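Local structure of protein GLB-12 (Caenorhabditis elegans, 4BJA) at residues W117-V128 and Q202-R211. The protein is a globin that binds heme with the iron held on both axial sides and probably works in redox signalling. The protein carries 1 engineered substitution. Numbering follows the deposited sequence.
Sequences WQLVRKTGRSHV and QMTDSFELER. With HEM (protoporphyrin IX containing Fe), chain B; SO4 (sulfate ion), chain C.
Gln-202 OE1 is gripped by two donors from opposite faces of its amide plane: Trp-117 NE1 at 2.9 Å, nearly straight at 174°, and Arg-121 NH1, also at 2.9 Å but more bent. Both donors stand well off that plane, although OE1 lies in the plane of the indole and of the guanidinium. A bend at chi3 (62°) turns the Arg-121 guanidinium back, with Ser-206 CB over one face, while NE and NH2 hold a sulfate, probably from the crystallisation liquor, that Arg-125 NH1 also binds. Were Arg-121 an alanine, Gln-202 OE1 would probably keep one of its two donors, the indole N-H, and the sulfate would lose two. Ser-206 is the knob between Val-120, Arg-121, Gly-124 and Arg-125; its OG bonds back to Gln-202 O and sits 3.2 Å from Gly-124 CA, where a CB would clash. Val-128 CG2 rests over the Phe-207 ring, 3.8 Å from its centroid, and Gly-124 O and His-127 O meet the ring edge. Thr-123 O accepts from His-127 ND1 at 2.8 Å, orienting the imidazole whose NE2 binds the iron opposite His-92. Crossing at -46°, this is the globin F-H helix pairing, carrying the proximal histidine of a bis-histidyl heme.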
ATOM      1  N   TRP A 117       9.944  -5.708   0.863  1.00 16.79           N
ATOM      2  CA  TRP A 117       8.544  -5.823   1.289  1.00 15.64           C
ATOM      3  C   TRP A 117       8.360  -6.927   2.318  1.00 16.23           C
ATOM      4  O   TRP A 117       7.646  -6.770   3.337  1.00 16.54           O
ATOM      5  CB  TRP A 117       7.671  -6.006   0.027  1.00 16.78           C
ATOM      6  CG  TRP A 117       6.211  -5.836   0.241  1.00 17.28           C
ATOM      7  CD1 TRP A 117       5.556  -5.108   1.240  1.00 18.48           C
ATOM      8  CD2 TRP A 117       5.198  -6.344  -0.614  1.00 18.24           C
ATOM      9  NE1 TRP A 117       4.188  -5.177   1.033  1.00 17.15           N
ATOM     10  CE2 TRP A 117       3.948  -5.943  -0.086  1.00 18.53           C
ATOM     11  CE3 TRP A 117       5.229  -7.126  -1.782  1.00 18.33           C
ATOM     12  CZ2 TRP A 117       2.728  -6.275  -0.703  1.00 19.85           C
ATOM     13  CZ3 TRP A 117       3.997  -7.466  -2.391  1.00 19.82           C
ATOM     14  CH2 TRP A 117       2.778  -7.035  -1.844  1.00 20.94           C
ATOM     15  N   GLN A 118       9.008  -8.073   2.075  1.00 15.91           N
ATOM     16  CA  GLN A 118       8.895  -9.188   3.017  1.00 17.42           C
ATOM     17  C   GLN A 118       9.399  -8.804   4.428  1.00 17.26           C
ATOM     18  O   GLN A 118       8.794  -9.197   5.431  1.00 19.09           O
ATOM     19  CB  GLN A 118       9.701 -10.394   2.552  1.00 18.23           C
ATOM     20  CG  GLN A 118       9.035 -11.149   1.365  1.00 19.99           C
ATOM     21  CD  GLN A 118       9.979 -12.203   0.781  1.00 24.10           C
ATOM     22  OE1 GLN A 118      11.194 -12.144   0.981  1.00 25.88           O
ATOM     23  NE2 GLN A 118       9.426 -13.153   0.060  1.00 25.51           N
ATOM     24  N   LEU A 119      10.517  -8.092   4.472  1.00 17.17           N
ATOM     25  CA  LEU A 119      11.112  -7.611   5.749  1.00 17.13           C
ATOM     26  C   LEU A 119      10.099  -6.754   6.496  1.00 17.61           C
ATOM     27  O   LEU A 119       9.860  -6.950   7.707  1.00 17.83           O
ATOM     28  CB  LEU A 119      12.414  -6.845   5.488  1.00 17.78           C
ATOM     29  CG  LEU A 119      13.021  -6.157   6.751  1.00 21.07           C
ATOM     30  CD1 LEU A 119      13.387  -7.165   7.841  1.00 23.92           C
ATOM     31  CD2 LEU A 119      14.242  -5.338   6.387  1.00 24.18           C
ATOM     32  N   VAL A 120       9.472  -5.842   5.783  1.00 16.21           N
ATOM     33  CA  VAL A 120       8.549  -4.917   6.488  1.00 17.42           C
ATOM     34  C   VAL A 120       7.317  -5.666   7.006  1.00 17.33           C
ATOM     35  O   VAL A 120       6.917  -5.504   8.160  1.00 17.97           O
ATOM     36  CB  VAL A 120       8.155  -3.748   5.581  1.00 16.68           C
ATOM     37  CG1 VAL A 120       7.114  -2.866   6.278  1.00 18.48           C
ATOM     38  CG2 VAL A 120       9.381  -2.943   5.142  1.00 18.03           C
ATOM     39  N   ARG A 121       6.735  -6.548   6.193  1.00 17.17           N
ATOM     40  CA  ARG A 121       5.561  -7.262   6.647  1.00 18.01           C
ATOM     41  C   ARG A 121       5.904  -8.262   7.764  1.00 18.44           C
ATOM     42  O   ARG A 121       5.120  -8.416   8.687  1.00 19.65           O
ATOM     43  CB  ARG A 121       4.850  -7.896   5.449  1.00 19.88           C
ATOM     44  CG  ARG A 121       4.281  -6.794   4.543  1.00 21.47           C
ATOM     45  CD  ARG A 121       3.201  -7.230   3.621  1.00 25.73           C
ATOM     46  NE  ARG A 121       2.000  -7.726   4.281  1.00 25.35           N
ATOM     47  CZ  ARG A 121       0.819  -7.101   4.338  1.00 24.25           C
ATOM     48  NH1 ARG A 121       0.627  -5.869   3.854  1.00 24.82           N
ATOM     49  NH2 ARG A 121      -0.190  -7.736   4.903  1.00 25.81           N
ATOM     50  N   LYS A 122       7.071  -8.894   7.712  1.00 17.99           N
ATOM     51  CA  LYS A 122       7.484  -9.862   8.728  1.00 19.53           C
ATOM     52  C   LYS A 122       7.662  -9.141  10.056  1.00 19.83           C
ATOM     53  O   LYS A 122       7.346  -9.690  11.139  1.00 20.55           O
ATOM     54  CB  LYS A 122       8.825 -10.543   8.352  1.00 19.84           C
ATOM     55  CG  LYS A 122       9.270 -11.515   9.437  1.00 22.07           C
ATOM     56  CD  LYS A 122      10.458 -12.359   9.029  1.00 25.49           C
ATOM     57  CE  LYS A 122      10.801 -13.379  10.166  1.00 28.38           C
ATOM     58  NZ  LYS A 122      11.880 -14.295   9.776  1.00 30.02           N
ATOM     59  N   THR A 123       8.201  -7.931   9.962  1.00 19.38           N
ATOM     60  CA  THR A 123       8.456  -7.123  11.182  1.00 19.77           C
ATOM     61  C   THR A 123       7.121  -6.704  11.772  1.00 19.78           C
ATOM     62  O   THR A 123       6.915  -6.779  12.993  1.00 20.32           O
ATOM     63  CB  THR A 123       9.372  -5.941  10.834  1.00 20.00           C
ATOM     64  OG1 THR A 123      10.594  -6.453  10.284  1.00 21.59           O
ATOM     65  CG2 THR A 123       9.740  -5.070  12.058  1.00 18.54           C
ATOM     66  N   GLY A 124       6.186  -6.280  10.914  1.00 19.50           N
ATOM     67  CA  GLY A 124       4.831  -5.939  11.366  1.00 19.42           C
ATOM     68  C   GLY A 124       4.172  -7.113  12.099  1.00 21.78           C
ATOM     69  O   GLY A 124       3.650  -6.969  13.228  1.00 21.73           O
ATOM     70  N   ARG A 125       4.212  -8.297  11.483  1.00 21.13           N
ATOM     71  CA  ARG A 125       3.621  -9.492  12.089  1.00 22.97           C
ATOM     72  C   ARG A 125       4.266  -9.848  13.418  1.00 23.49           C
ATOM     73  O   ARG A 125       3.565 -10.279  14.337  1.00 24.93           O
ATOM     74  CB  ARG A 125       3.757 -10.716  11.136  1.00 22.85           C
ATOM     75  CG  ARG A 125       3.006 -10.541   9.821  1.00 25.80           C
ATOM     76  CD  ARG A 125       2.824 -11.892   9.084  1.00 29.14           C
ATOM     77  NE  ARG A 125       4.086 -12.619   8.994  1.00 32.72           N
ATOM     78  CZ  ARG A 125       4.973 -12.482   8.009  1.00 33.82           C
ATOM     79  NH1 ARG A 125       4.751 -11.641   6.997  1.00 32.95           N
ATOM     80  NH2 ARG A 125       6.090 -13.208   8.024  1.00 35.32           N
ATOM     81  N   SER A 126       5.582  -9.638  13.531  1.00 22.29           N
ATOM     82  CA  SER A 126       6.314 -10.068  14.698  0.50 23.06           C
ATOM     83  C   SER A 126       5.952  -9.237  15.913  1.00 23.05           C
ATOM     84  O   SER A 126       6.087  -9.685  17.063  1.00 22.87           O
ATOM     85  CB  SER A 126       7.808  -9.964  14.446  0.50 23.62           C
ATOM     86  OG  SER A 126       8.497  -9.987  15.681  0.50 24.75           O
ATOM     87  N   HIS A 127       5.497  -8.027  15.664  1.00 21.49           N
ATOM     88  CA  HIS A 127       5.126  -7.141  16.794  1.00 21.69           C
ATOM     89  C   HIS A 127       3.871  -7.557  17.510  1.00 23.29           C
ATOM     90  O   HIS A 127       3.579  -7.028  18.591  1.00 24.35           O
ATOM     91  CB  HIS A 127       5.089  -5.655  16.321  1.00 20.80           C
ATOM     92  CG  HIS A 127       6.453  -5.019  16.271  1.00 19.09           C
ATOM     93  ND1 HIS A 127       7.362  -5.276  15.270  1.00 20.44           N
ATOM     94  CD2 HIS A 127       7.069  -4.157  17.120  1.00 18.94           C
ATOM     95  CE1 HIS A 127       8.476  -4.597  15.495  1.00 18.03           C
ATOM     96  NE2 HIS A 127       8.327  -3.928  16.628  1.00 17.93           N
ATOM     97  N   VAL A 128       3.101  -8.485  16.929  1.00 23.53           N
ATOM     98  CA  VAL A 128       1.885  -8.950  17.569  1.00 25.88           C
ATOM     99  C   VAL A 128       2.240  -9.669  18.889  1.00 27.76           C
ATOM    100  O   VAL A 128       1.412  -9.761  19.792  1.00 28.61           O
ATOM    101  CB  VAL A 128       1.075  -9.841  16.631  1.00 25.82           C
ATOM    102  CG1 VAL A 128      -0.111 -10.472  17.347  1.00 28.27           C
ATOM    103  CG2 VAL A 128       0.588  -9.018  15.397  1.00 24.86           C
ATOM    104  N   GLN A 202       2.566  -0.687   5.712  1.00 15.13           N
ATOM    105  CA  GLN A 202       2.767  -2.140   5.606  1.00 16.64           C
ATOM    106  C   GLN A 202       2.967  -2.796   6.960  1.00 17.91           C
ATOM    107  O   GLN A 202       2.502  -3.929   7.176  1.00 18.79           O
ATOM    108  CB  GLN A 202       3.928  -2.432   4.655  1.00 15.91           C
ATOM    109  CG  GLN A 202       3.580  -1.932   3.250  1.00 16.92           C
ATOM    110  CD  GLN A 202       2.254  -2.533   2.770  1.00 20.41           C
ATOM    111  OE1 GLN A 202       2.160  -3.736   2.565  1.00 21.78           O
ATOM    112  NE2 GLN A 202       1.202  -1.695   2.653  1.00 22.74           N
ATOM    113  N   MET A 203       3.604  -2.082   7.900  1.00 18.00           N
ATOM    114  CA  MET A 203       3.674  -2.653   9.243  0.50 17.64           C
ATOM    115  C   MET A 203       2.311  -2.653   9.888  1.00 18.32           C
ATOM    116  O   MET A 203       1.954  -3.626  10.542  1.00 19.07           O
ATOM    117  CB  MET A 203       4.684  -1.932  10.110  0.50 17.79           C
ATOM    118  CG  MET A 203       6.093  -2.196   9.663  0.50 16.60           C
ATOM    119  SD  MET A 203       7.201  -1.252  10.690  0.50 16.67           S
ATOM    120  CE  MET A 203       7.147  -2.224  12.178  0.50 17.43           C
ATOM    121  N   THR A 204       1.530  -1.600   9.669  1.00 16.85           N
ATOM    122  CA  THR A 204       0.213  -1.543  10.245  1.00 18.31           C
ATOM    123  C   THR A 204      -0.678  -2.672   9.712  1.00 18.18           C
ATOM    124  O   THR A 204      -1.380  -3.341  10.495  1.00 19.32           O
ATOM    125  CB  THR A 204      -0.415  -0.168   9.965  1.00 17.48           C
ATOM    126  OG1 THR A 204       0.362   0.834  10.638  1.00 18.28           O
ATOM    127  CG2 THR A 204      -1.882  -0.120  10.410  1.00 19.57           C
ATOM    128  N   ASP A 205      -0.649  -2.869   8.388  1.00 17.99           N
ATOM    129  CA  ASP A 205      -1.540  -3.848   7.774  1.00 20.00           C
ATOM    130  C   ASP A 205      -1.156  -5.267   8.129  1.00 19.63           C
ATOM    131  O   ASP A 205      -2.030  -6.079   8.441  1.00 19.71           O
ATOM    132  CB  ASP A 205      -1.621  -3.634   6.260  1.00 20.50           C
ATOM    133  CG  ASP A 205      -2.555  -2.482   5.874  1.00 27.90           C
ATOM    134  OD1 ASP A 205      -3.225  -1.877   6.750  1.00 34.77           O
ATOM    135  OD2 ASP A 205      -2.654  -2.189   4.660  1.00 34.30           O
ATOM    136  N   SER A 206       0.152  -5.540   8.136  1.00 18.12           N
ATOM    137  CA  SER A 206       0.599  -6.873   8.462  1.00 19.58           C
ATOM    138  C   SER A 206       0.326  -7.208   9.945  1.00 19.23           C
ATOM    139  O   SER A 206      -0.129  -8.327  10.306  1.00 20.20           O
ATOM    140  CB  SER A 206       2.056  -7.055   8.073  1.00 19.06           C
ATOM    141  OG  SER A 206       2.919  -6.139   8.752  1.00 25.35           O
ATOM    142  N   PHE A 207       0.592  -6.242  10.806  1.00 18.95           N
ATOM    143  CA  PHE A 207       0.241  -6.402  12.216  1.00 19.72           C
ATOM    144  C   PHE A 207      -1.274  -6.700  12.403  1.00 20.37           C
ATOM    145  O   PHE A 207      -1.683  -7.611  13.156  1.00 21.00           O
ATOM    146  CB  PHE A 207       0.639  -5.115  12.980  1.00 18.83           C
ATOM    147  CG  PHE A 207       0.327  -5.178  14.459  1.00 19.55           C
ATOM    148  CD1 PHE A 207      -0.968  -4.942  14.915  1.00 20.61           C
ATOM    149  CD2 PHE A 207       1.318  -5.517  15.367  1.00 19.09           C
ATOM    150  CE1 PHE A 207      -1.283  -5.050  16.285  1.00 20.35           C
ATOM    151  CE2 PHE A 207       1.015  -5.584  16.760  1.00 19.07           C
ATOM    152  CZ  PHE A 207      -0.275  -5.383  17.187  1.00 21.51           C
ATOM    153  N   GLU A 208      -2.116  -5.908  11.745  1.00 19.97           N
ATOM    154  CA  GLU A 208      -3.534  -5.980  11.988  1.00 20.86           C
ATOM    155  C   GLU A 208      -4.053  -7.365  11.579  1.00 21.30           C
ATOM    156  O   GLU A 208      -4.864  -7.984  12.290  1.00 21.73           O
ATOM    157  CB  GLU A 208      -4.218  -4.868  11.232  1.00 22.61           C
ATOM    158  CG  GLU A 208      -5.590  -4.558  11.710  1.00 26.38           C
ATOM    159  CD  GLU A 208      -5.624  -3.856  13.078  1.00 30.75           C
ATOM    160  OE1 GLU A 208      -4.711  -3.070  13.414  1.00 32.13           O
ATOM    161  OE2 GLU A 208      -6.610  -4.072  13.795  1.00 35.23           O
ATOM    162  N   LEU A 209      -3.558  -7.844  10.450  1.00 21.07           N
ATOM    163  CA  LEU A 209      -3.981  -9.149   9.932  1.00 22.25           C
ATOM    164  C   LEU A 209      -3.524 -10.276  10.853  1.00 24.44           C
ATOM    165  O   LEU A 209      -4.283 -11.218  11.126  1.00 24.38           O
ATOM    166  CB  LEU A 209      -3.410  -9.350   8.526  1.00 22.91           C
ATOM    167  CG  LEU A 209      -3.820 -10.675   7.836  1.00 23.62           C
ATOM    168  CD1 LEU A 209      -5.330 -10.821   7.741  1.00 25.31           C
ATOM    169  CD2 LEU A 209      -3.201 -10.761   6.427  1.00 26.79           C
ATOM    170  N   GLU A 210      -2.272 -10.199  11.295  1.00 25.21           N
ATOM    171  CA  GLU A 210      -1.724 -11.236  12.140  1.00 27.55           C
ATOM    172  C   GLU A 210      -2.458 -11.286  13.477  1.00 28.00           C
ATOM    173  O   GLU A 210      -2.760 -12.386  13.995  1.00 28.41           O
ATOM    174  CB  GLU A 210      -0.230 -11.019  12.344  1.00 28.54           C
ATOM    175  CG  GLU A 210       0.437 -12.049  13.290  1.00 31.29           C
ATOM    176  CD  GLU A 210       0.481 -13.465  12.707  1.00 35.19           C
ATOM    177  OE1 GLU A 210       0.344 -13.647  11.479  1.00 36.01           O
ATOM    178  OE2 GLU A 210       0.681 -14.412  13.495  1.00 38.78           O
ATOM    179  N   ARG A 211      -2.756 -10.114  14.032  1.00 27.79           N
ATOM    180  CA  ARG A 211      -3.538 -10.081  15.257  1.00 29.01           C
ATOM    181  C   ARG A 211      -4.945 -10.677  15.056  1.00 30.09           C
ATOM    182  O   ARG A 211      -5.417 -11.467  15.897  1.00 30.85           O
ATOM    183  CB  ARG A 211      -3.599  -8.657  15.816  1.00 28.66           C
ATOM    184  CG  ARG A 211      -4.503  -8.568  17.024  1.00 29.19           C
ATOM    185  CD  ARG A 211      -4.324  -7.240  17.717  1.00 28.16           C
ATOM    186  NE  ARG A 211      -4.849  -6.141  16.914  1.00 29.38           N
ATOM    187  CZ  ARG A 211      -4.860  -4.871  17.298  1.00 30.99           C
ATOM    188  NH1 ARG A 211      -4.389  -4.524  18.502  1.00 31.88           N
ATOM    189  NH2 ARG A 211      -5.340  -3.942  16.480  1.00 29.48           N
TER
HETATM  190  CHA HEM B 300      11.345  -5.700  18.161  1.00 22.43           C
HETATM  191  CHB HEM B 300      11.489  -2.598  14.445  1.00 19.73           C
HETATM  192  CHC HEM B 300       7.920  -0.056  16.422  1.00 21.99           C
HETATM  193  CHD HEM B 300       8.333  -2.662  20.451  1.00 24.43           C
HETATM  194  C1A HEM B 300      11.637  -5.111  16.978  1.00 21.29           C
HETATM  195  C2A HEM B 300      12.537  -5.646  15.973  1.00 23.13           C
HETATM  196  C3A HEM B 300      12.556  -4.763  14.959  1.00 21.16           C
HETATM  197  C4A HEM B 300      11.686  -3.658  15.298  1.00 20.31           C
HETATM  198  CMA HEM B 300      13.361  -4.826  13.633  1.00 22.28           C
HETATM  199  CAA HEM B 300      13.291  -7.012  16.094  1.00 25.64           C
HETATM  200  CBA HEM B 300      12.861  -7.986  14.987  1.00 31.78           C
HETATM  201  CGA HEM B 300      11.431  -8.246  15.165  1.00 34.81           C
HETATM  202  O1A HEM B 300      11.016  -8.548  16.319  1.00 36.50           O
HETATM  203  O2A HEM B 300      10.718  -8.094  14.138  1.00 38.51           O
HETATM  204  C1B HEM B 300      10.486  -1.700  14.662  1.00 19.89           C
HETATM  205  C2B HEM B 300      10.035  -0.710  13.691  1.00 19.75           C
HETATM  206  C3B HEM B 300       9.062  -0.029  14.228  1.00 20.68           C
HETATM  207  C4B HEM B 300       8.856  -0.533  15.562  1.00 20.62           C
HETATM  208  CMB HEM B 300      10.608  -0.540  12.275  1.00 23.26           C
HETATM  209  CAB HEM B 300       8.279   1.096  13.501  1.00 25.72           C
HETATM  210  CBB HEM B 300       7.632   1.989  14.210  1.00 30.67           C
HETATM  211  C1C HEM B 300       7.712  -0.545  17.667  1.00 21.34           C
HETATM  212  C2C HEM B 300       6.754  -0.030  18.613  1.00 24.51           C
HETATM  213  C3C HEM B 300       6.855  -0.747  19.719  1.00 23.82           C
HETATM  214  C4C HEM B 300       7.906  -1.723  19.538  1.00 24.39           C
HETATM  215  CMC HEM B 300       5.771   1.129  18.325  1.00 27.10           C
HETATM  216  CAC HEM B 300       6.000  -0.521  20.988  1.00 27.40           C
HETATM  217  CBC HEM B 300       5.819  -1.559  21.785  1.00 30.12           C
HETATM  218  C1D HEM B 300       9.225  -3.650  20.228  1.00 25.14           C
HETATM  219  C2D HEM B 300       9.760  -4.513  21.238  1.00 26.50           C
HETATM  220  C3D HEM B 300      10.681  -5.451  20.525  1.00 27.76           C
HETATM  221  C4D HEM B 300      10.620  -5.074  19.142  1.00 24.34           C
HETATM  222  CMD HEM B 300       9.474  -4.514  22.757  1.00 29.49           C
HETATM  223  CAD HEM B 300      11.542  -6.564  21.152  1.00 29.10           C
HETATM  224  CBD HEM B 300      12.972  -6.007  21.243  1.00 31.51           C
HETATM  225  CGD HEM B 300      13.168  -4.878  22.252  1.00 31.90           C
HETATM  226  O1D HEM B 300      12.387  -4.724  23.215  1.00 33.55           O
HETATM  227  O2D HEM B 300      14.148  -4.138  22.089  1.00 33.39           O
HETATM  228  NA  HEM B 300      11.134  -3.878  16.545  1.00 19.89           N
HETATM  229  NB  HEM B 300       9.737  -1.575  15.829  1.00 20.61           N
HETATM  230  NC  HEM B 300       8.393  -1.577  18.277  1.00 22.78           N
HETATM  231  ND  HEM B 300       9.769  -4.003  18.988  1.00 24.15           N
HETATM  232 FE   HEM B 300       9.787  -2.769  17.419  1.00 19.74          FE
HETATM  233  S   SO4 C1216       1.352 -10.956   5.158  1.00 47.18           S
HETATM  234  O1  SO4 C1216      -0.057 -10.550   5.100  1.00 48.04           O
HETATM  235  O2  SO4 C1216       1.974 -10.153   6.199  1.00 46.71           O
HETATM  236  O3  SO4 C1216       1.444 -12.369   5.470  1.00 48.33           O
HETATM  237  O4  SO4 C1216       2.039 -10.717   3.877  1.00 46.98           O